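Local coordinates for protein dihydropteroate synthase (Mycobacterium smegmatis, PDB 6OMZ) that probably catalyses the condensation of para-aminobenzoate with 6-hydroxymethyl-7,8-dihydropterin diphosphate to form 7,8-dihydropteroate, the folate precursor, at residues A[46-51]-A[90-95]. The protein carries 1 engineered substitution. Sequence-based numbering, arbitrary orientation.
Sequences RAVEHG and RELAAQ
Val-48 pushes its two methyl groups at the helix turn carrying Glu-91 and Leu-92: CG1 faces Leu-92 CD2 and brushes Glu-91 OE1, while CG2 lies against Glu-91. The tight part lies on the Leu-92 side. CD2 of Leu-92 reaches over the backbone of 46-51, coming to 3.6 Å from the carbonyl O of Val-48 and 4.0 Å from Val-48 CG1, while the two side chains run antiparallel alongside one another. Leu-92 CD2 also lies over the side-chain-less turn at Gly-51, 4.3 Å from Gly-51 C. With CG1 anti to its own backbone N (chi1 165°), Val-48 turns CG2 to the other side, where it sits 3.8 Å from CB of Glu-91.

Here the contact becomes looser and more open to solvent. Glu-91 lies roughly perpendicular to the valine; its chain is extended beyond CG and brings OE1 to 3.9 Å from Val-48 CG2, a van der Waals contact of carboxylate oxygen with methyl. No hydrogen bond spans the two segments, and the carboxylates of Glu-49 and Glu-91 stay apart, OE2 to OE1 7.0 Å.

Both segments belong to neighbouring outer helices of the TIM-barrel fold, 44-56 and 78-93, with strand 61-65 between them in the chain. Val-88 extends the seam, touching Ala-47 and Val-48; Leu-92 also touches Leu-52, the next residue of helix 44-56, and reaches Ile-99 of strand 98-102. Helix 30-35 meets 44-56 as well, where Ala-47 touches Val-30 and Asp-33, and His-50 ND1 hydrogen-bonds Asp-33 OD2.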
loop_
_atom_site.group_PDB
_atom_site.type_symbol
_atom_site.label_atom_id
_atom_site.label_comp_id
_atom_site.label_asym_id
_atom_site.label_seq_id
_atom_site.Cartn_x
_atom_site.Cartn_y
_atom_site.Cartn_z
ATOM N N ARG A 46 1.113 21.304 -2.735
ATOM C CA ARG A 46 1.629 20.694 -1.513
ATOM C C ARG A 46 1.829 19.196 -1.697
ATOM O O ARG A 46 2.839 18.638 -1.253
ATOM C CB ARG A 46 0.688 20.965 -0.338
ATOM C CG ARG A 46 1.300 20.652 1.027
ATOM C CD ARG A 46 0.328 19.962 1.976
ATOM N NE ARG A 46 -0.551 20.885 2.693
ATOM C CZ ARG A 46 -0.475 21.140 3.999
ATOM N NH1 ARG A 46 0.444 20.547 4.750
ATOM N NH2 ARG A 46 -1.329 21.988 4.556
ATOM N N ALA A 47 0.873 18.529 -2.355
ATOM C CA ALA A 47 0.995 17.091 -2.581
ATOM C C ALA A 47 2.126 16.787 -3.551
ATOM O O ALA A 47 2.861 15.809 -3.369
ATOM C CB ALA A 47 -0.329 16.518 -3.100
ATOM N N VAL A 48 2.288 17.614 -4.584
ATOM C CA VAL A 48 3.390 17.405 -5.517
ATOM C C VAL A 48 4.731 17.577 -4.810
ATOM O O VAL A 48 5.648 16.763 -4.981
ATOM C CB VAL A 48 3.257 18.347 -6.725
ATOM C CG1 VAL A 48 4.564 18.401 -7.506
ATOM C CG2 VAL A 48 2.102 17.897 -7.613
ATOM N N GLU A 49 4.874 18.643 -4.011
ATOM C CA GLU A 49 6.131 18.829 -3.290
ATOM C C GLU A 49 6.372 17.694 -2.304
ATOM O O GLU A 49 7.522 17.311 -2.061
ATOM C CB GLU A 49 6.141 20.174 -2.561
ATOM C CG GLU A 49 6.163 21.386 -3.489
ATOM C CD GLU A 49 7.405 21.452 -4.370
ATOM O OE1 GLU A 49 8.469 20.923 -3.969
ATOM O OE2 GLU A 49 7.314 22.039 -5.471
ATOM N N HIS A 50 5.298 17.151 -1.730
ATOM C CA HIS A 50 5.420 15.983 -0.862
ATOM C C HIS A 50 6.006 14.796 -1.625
ATOM O O HIS A 50 6.980 14.174 -1.181
ATOM C CB HIS A 50 4.046 15.638 -0.276
ATOM C CG HIS A 50 4.084 14.573 0.775
ATOM N ND1 HIS A 50 2.950 13.939 1.228
ATOM C CD2 HIS A 50 5.117 14.039 1.470
ATOM C CE1 HIS A 50 3.280 13.055 2.152
ATOM N NE2 HIS A 50 4.588 13.103 2.323
ATOM N N GLY A 51 5.443 14.495 -2.793
ATOM C CA GLY A 51 5.968 13.410 -3.612
ATOM C C GLY A 51 7.407 13.636 -4.040
ATOM O O GLY A 51 8.227 12.717 -3.997
ATOM N N ARG A 90 -0.176 14.014 -12.790
ATOM C CA ARG A 90 0.364 14.610 -14.010
ATOM C C ARG A 90 1.695 15.309 -13.751
ATOM O O ARG A 90 2.650 15.157 -14.528
ATOM C CB ARG A 90 -0.639 15.589 -14.628
ATOM C CG ARG A 90 -1.645 14.943 -15.579
ATOM C CD ARG A 90 -2.424 16.000 -16.372
ATOM N NE ARG A 90 -3.299 16.790 -15.506
ATOM C CZ ARG A 90 -4.550 16.451 -15.194
ATOM N NH1 ARG A 90 -5.078 15.332 -15.675
ATOM N NH2 ARG A 90 -5.273 17.228 -14.396
ATOM N N GLU A 91 1.789 16.076 -12.663
ATOM C CA GLU A 91 3.025 16.820 -12.422
ATOM C C GLU A 91 4.171 15.899 -11.995
ATOM O O GLU A 91 5.325 16.109 -12.392
ATOM C CB GLU A 91 2.779 17.918 -11.389
ATOM C CG GLU A 91 1.678 18.871 -11.812
ATOM C CD GLU A 91 1.587 20.111 -10.947
ATOM O OE1 GLU A 91 2.628 20.547 -10.411
ATOM O OE2 GLU A 91 0.468 20.650 -10.807
ATOM N N LEU A 92 3.877 14.864 -11.204
ATOM C CA LEU A 92 4.936 13.949 -10.786
ATOM C C LEU A 92 5.398 13.076 -11.946
ATOM O O LEU A 92 6.593 12.783 -12.076
ATOM C CB LEU A 92 4.459 13.088 -9.614
ATOM C CG LEU A 92 4.179 13.815 -8.290
ATOM C CD1 LEU A 92 3.608 12.856 -7.259
ATOM C CD2 LEU A 92 5.454 14.491 -7.745
ATOM N N ALA A 93 4.464 12.639 -12.795
ATOM C CA ALA A 93 4.838 11.829 -13.948
ATOM C C ALA A 93 5.711 12.615 -14.914
ATOM O O ALA A 93 6.605 12.043 -15.543
ATOM C CB ALA A 93 3.583 11.311 -14.658
ATOM N N ALA A 94 5.487 13.929 -15.027
ATOM C CA ALA A 94 6.318 14.759 -15.897
ATOM C C ALA A 94 7.770 14.822 -15.432
ATOM O O ALA A 94 8.639 15.212 -16.219
ATOM C CB ALA A 94 5.750 16.177 -15.986
ATOM N N GLN A 95 8.054 14.462 -14.178
ATOM C CA GLN A 95 9.426 14.340 -13.693
ATOM C C GLN A 95 9.972 12.919 -13.805
ATOM O O GLN A 95 11.049 12.641 -13.269
ATOM C CB GLN A 95 9.533 14.805 -12.233
ATOM C CG GLN A 95 8.946 16.182 -11.968
ATOM C CD GLN A 95 9.673 17.274 -12.713
ATOM O OE1 GLN A 95 10.890 17.215 -12.894
ATOM N NE2 GLN A 95 8.932 18.278 -13.159
#